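Local coordinates for protein uracil-dna glycosylase (Deinococcus radiodurans, PDB 4UQM) that belongs to the uracil-DNA glycosylase superfamily, an alpha/beta fold built round a four-stranded parallel sheet, and is modelled here with bound nucleic acid, at residues 161-169 / 188-196. The protein carries 1 engineered substitution. Residues are numbered along the deposited sequence; the frame is centred on the assembly and turned at random. Where two conformers were deposited one is given.
Sequences EHFTDAVIK and RKKKKLITG
Lys190 reaches from the loop that follows helix 185-188 to the side of helix 160-172, and its ammonium group meets three acceptors there. The shortest bond is a salt bridge, NZ of Lys190 to OD1 of Asp165 at 2.7 Å, with the nitrogen lying 46° out of the carboxylate plane. NZ of Lys190 also donates to OG1 of Thr164 at 3.0 Å and, weakly, to the backbone O of Glu161 at 3.1 Å, an oxygen already taken by the helix bond from Asp165 N. Thr164 OG1 is shared as well, being hydrogen-bonded to the backbone O of Ala143. A bend at chi2 (-62°) turns the outer part of the lysine chain along the helix toward its earlier residues, after which the chain runs extended to NZ. A water molecule donates to OD1 of Asp165 at 2.9 Å and, weakly, to O of Lys189, adding a second link between the carboxylate and the loop.

Apolar contacts occupy the next turn of the helix. In the conformer described here, one of two modelled for Ile168, its CG1 lies against the methylenes of Lys190, while CG2 packs on CB of Leu193 at 3.7 Å and on CG1 of Ile194 at 4.1 Å. Leu193 in turn spreads its two methyls, CD1 over the carboxylate of Asp165 and CD2 against CE of Lys169, 3.8 Å away. Behind this layer, Ile194 and, in the same conformer, Ile168 touch Phe180 of the central parallel sheet, and Lys190 rests on Leu80.

The contact thus joins helix 160-172 to the loop leading into edge strand 200-204. The buried lysine charge is met by one carboxylate and two neutral oxygens, which probably favours its protonated form, while its methylenes serve as part of the hydrophobic packing.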
loop_
_atom_site.group_PDB
_atom_site.type_symbol
_atom_site.label_atom_id
_atom_site.label_comp_id
_atom_site.label_asym_id
_atom_site.label_seq_id
_atom_site.Cartn_x
_atom_site.Cartn_y
_atom_site.Cartn_z
ATOM N N GLU A 161 -8.751 -7.390 -6.447
ATOM C CA GLU A 161 -9.204 -7.549 -5.060
ATOM C C GLU A 161 -9.012 -8.941 -4.532
ATOM O O GLU A 161 -8.686 -9.090 -3.351
ATOM C CB GLU A 161 -10.675 -7.140 -4.917
ATOM C CG GLU A 161 -10.943 -5.652 -5.126
ATOM C CD GLU A 161 -11.116 -5.192 -6.569
ATOM O OE1 GLU A 161 -10.900 -5.994 -7.529
ATOM O OE2 GLU A 161 -11.520 -3.999 -6.742
ATOM N N HIS A 162 -9.111 -9.961 -5.387
ATOM C CA HIS A 162 -8.822 -11.320 -4.927
ATOM C C HIS A 162 -7.336 -11.447 -4.588
ATOM O O HIS A 162 -6.960 -12.098 -3.633
ATOM C CB HIS A 162 -9.166 -12.316 -6.024
ATOM C CG HIS A 162 -10.614 -12.405 -6.329
ATOM N ND1 HIS A 162 -11.550 -12.689 -5.363
ATOM C CD2 HIS A 162 -11.284 -12.317 -7.499
ATOM C CE1 HIS A 162 -12.751 -12.745 -5.927
ATOM N NE2 HIS A 162 -12.617 -12.491 -7.220
ATOM N N PHE A 163 -6.491 -10.861 -5.416
ATOM C CA PHE A 163 -5.044 -10.926 -5.178
ATOM C C PHE A 163 -4.661 -10.154 -3.907
ATOM O O PHE A 163 -3.896 -10.670 -3.072
ATOM C CB PHE A 163 -4.296 -10.360 -6.363
ATOM C CG PHE A 163 -2.798 -10.371 -6.171
ATOM C CD1 PHE A 163 -2.093 -11.558 -6.305
ATOM C CD2 PHE A 163 -2.127 -9.220 -5.753
ATOM C CE1 PHE A 163 -0.725 -11.584 -6.047
ATOM C CE2 PHE A 163 -0.767 -9.235 -5.519
ATOM C CZ PHE A 163 -0.048 -10.410 -5.695
ATOM N N THR A 164 -5.185 -8.949 -3.733
ATOM C CA THR A 164 -4.839 -8.223 -2.519
ATOM C C THR A 164 -5.524 -8.817 -1.280
ATOM O O THR A 164 -4.972 -8.717 -0.186
ATOM C CB THR A 164 -5.040 -6.705 -2.638
ATOM O OG1 THR A 164 -6.390 -6.440 -2.949
ATOM C CG2 THR A 164 -4.120 -6.146 -3.679
ATOM N N ASP A 165 -6.656 -9.505 -1.424
ATOM C CA ASP A 165 -7.155 -10.371 -0.303
ATOM C C ASP A 165 -6.095 -11.397 0.104
ATOM O O ASP A 165 -5.860 -11.628 1.281
ATOM C CB ASP A 165 -8.425 -11.163 -0.697
ATOM C CG ASP A 165 -9.722 -10.318 -0.722
ATOM O OD1 ASP A 165 -9.713 -9.164 -0.250
ATOM O OD2 ASP A 165 -10.726 -10.909 -1.201
ATOM N N ALA A 166 -5.475 -12.054 -0.888
ATOM C CA ALA A 166 -4.467 -13.067 -0.601
ATOM C C ALA A 166 -3.248 -12.473 0.097
ATOM O O ALA A 166 -2.683 -13.104 1.016
ATOM C CB ALA A 166 -4.073 -13.822 -1.874
ATOM N N VAL A 167 -2.872 -11.258 -0.267
ATOM C CA VAL A 167 -1.755 -10.582 0.409
ATOM C C VAL A 167 -2.113 -10.299 1.870
ATOM O O VAL A 167 -1.354 -10.634 2.779
ATOM C CB VAL A 167 -1.349 -9.303 -0.320
ATOM C CG1 VAL A 167 -0.319 -8.495 0.477
ATOM C CG2 VAL A 167 -0.821 -9.586 -1.733
ATOM N N ILE A 168 -3.296 -9.738 2.092
ATOM C CA ILE A 168 -3.838 -9.485 3.447
ATOM C C ILE A 168 -3.862 -10.771 4.247
ATOM O O ILE A 168 -3.421 -10.808 5.390
ATOM C CB ILE A 168 -5.284 -8.944 3.371
ATOM C CG1 ILE A 168 -5.316 -7.493 2.862
ATOM C CG2 ILE A 168 -6.015 -9.090 4.722
ATOM C CD1 ILE A 168 -4.879 -6.474 3.892
ATOM N N LYS A 169 -4.395 -11.852 3.656
ATOM C CA LYS A 169 -4.455 -13.130 4.337
ATOM C C LYS A 169 -3.070 -13.661 4.721
ATOM O O LYS A 169 -2.920 -14.214 5.809
ATOM C CB LYS A 169 -5.221 -14.181 3.507
ATOM C CG LYS A 169 -6.742 -13.881 3.507
ATOM C CD LYS A 169 -7.488 -14.890 2.657
ATOM C CE LYS A 169 -8.827 -14.374 2.092
ATOM N NZ LYS A 169 -9.445 -15.263 1.064
ATOM N N ARG A 188 -11.142 -0.619 3.189
ATOM C CA ARG A 188 -11.864 -1.098 4.363
ATOM C C ARG A 188 -12.677 -2.370 4.143
ATOM O O ARG A 188 -13.021 -3.045 5.118
ATOM C CB ARG A 188 -12.689 0.036 4.935
ATOM C CG ARG A 188 -11.765 1.080 5.570
ATOM C CD ARG A 188 -12.488 2.364 5.877
ATOM N NE ARG A 188 -13.312 2.297 7.050
ATOM C CZ ARG A 188 -13.931 3.350 7.596
ATOM N NH1 ARG A 188 -13.894 4.551 7.021
ATOM N NH2 ARG A 188 -14.607 3.176 8.716
ATOM N N LYS A 189 -12.939 -2.735 2.886
ATOM C CA LYS A 189 -13.599 -4.019 2.599
ATOM C C LYS A 189 -12.754 -5.211 3.086
ATOM O O LYS A 189 -13.313 -6.288 3.290
ATOM C CB LYS A 189 -13.891 -4.153 1.094
ATOM C CG LYS A 189 -14.802 -3.093 0.532
ATOM C CD LYS A 189 -15.289 -3.348 -0.881
ATOM C CE LYS A 189 -16.129 -2.174 -1.376
ATOM N NZ LYS A 189 -17.235 -1.796 -0.496
ATOM N N LYS A 190 -11.444 -5.011 3.278
ATOM C CA LYS A 190 -10.540 -6.096 3.740
ATOM C C LYS A 190 -10.669 -6.370 5.252
ATOM O O LYS A 190 -10.095 -7.350 5.768
ATOM C CB LYS A 190 -9.066 -5.774 3.477
ATOM C CG LYS A 190 -8.658 -5.356 2.108
ATOM C CD LYS A 190 -8.901 -6.383 1.118
ATOM C CE LYS A 190 -8.135 -6.070 -0.167
ATOM N NZ LYS A 190 -8.766 -6.832 -1.241
ATOM N N LYS A 191 -11.367 -5.488 5.984
ATOM C CA LYS A 191 -11.343 -5.586 7.463
ATOM C C LYS A 191 -11.720 -6.954 8.001
ATOM O O LYS A 191 -11.082 -7.429 8.905
ATOM C CB LYS A 191 -12.230 -4.515 8.087
ATOM C CG LYS A 191 -12.178 -4.502 9.604
ATOM C CD LYS A 191 -13.065 -3.394 10.106
ATOM C CE LYS A 191 -13.162 -3.373 11.609
ATOM N NZ LYS A 191 -14.323 -2.488 11.919
ATOM N N LYS A 192 -12.753 -7.583 7.438
ATOM C CA LYS A 192 -13.182 -8.907 7.862
ATOM C C LYS A 192 -12.145 -10.030 7.763
ATOM O O LYS A 192 -12.267 -11.050 8.448
ATOM C CB LYS A 192 -14.465 -9.340 7.108
ATOM C CG LYS A 192 -14.290 -9.580 5.620
ATOM C CD LYS A 192 -15.484 -10.297 4.996
ATOM C CE LYS A 192 -15.249 -11.809 4.991
ATOM N NZ LYS A 192 -16.382 -12.644 4.540
ATOM N N LEU A 193 -11.126 -9.817 6.926
ATOM C CA LEU A 193 -10.070 -10.815 6.758
ATOM C C LEU A 193 -9.051 -10.749 7.883
ATOM O O LEU A 193 -8.219 -11.666 7.999
ATOM C CB LEU A 193 -9.324 -10.555 5.431
ATOM C CG LEU A 193 -10.198 -10.644 4.181
ATOM C CD1 LEU A 193 -9.368 -10.306 2.955
ATOM C CD2 LEU A 193 -10.930 -11.959 4.075
ATOM N N ILE A 194 -9.016 -9.639 8.635
ATOM C CA ILE A 194 -8.012 -9.436 9.671
ATOM C C ILE A 194 -8.515 -10.011 11.025
ATOM O O ILE A 194 -9.124 -9.356 11.846
ATOM C CB ILE A 194 -7.553 -7.982 9.746
ATOM C CG1 ILE A 194 -7.051 -7.533 8.347
ATOM C CG2 ILE A 194 -6.428 -7.859 10.770
ATOM C CD1 ILE A 194 -7.193 -6.078 8.118
ATOM N N THR A 195 -8.300 -11.296 11.196
ATOM C CA THR A 195 -8.793 -12.046 12.347
ATOM C C THR A 195 -7.713 -12.423 13.337
ATOM O O THR A 195 -8.021 -12.917 14.432
ATOM C CB THR A 195 -9.369 -13.375 11.843
ATOM O OG1 THR A 195 -8.340 -14.074 11.115
ATOM C CG2 THR A 195 -10.534 -13.152 10.938
ATOM N N GLY A 196 -6.445 -12.218 12.993
ATOM C CA GLY A 196 -5.375 -12.663 13.894
ATOM C C GLY A 196 -5.462 -11.998 15.264
ATOM O O GLY A 196 -5.620 -10.758 15.331
HETATM O O HOH W 1 -12.266 -8.227 0.678
#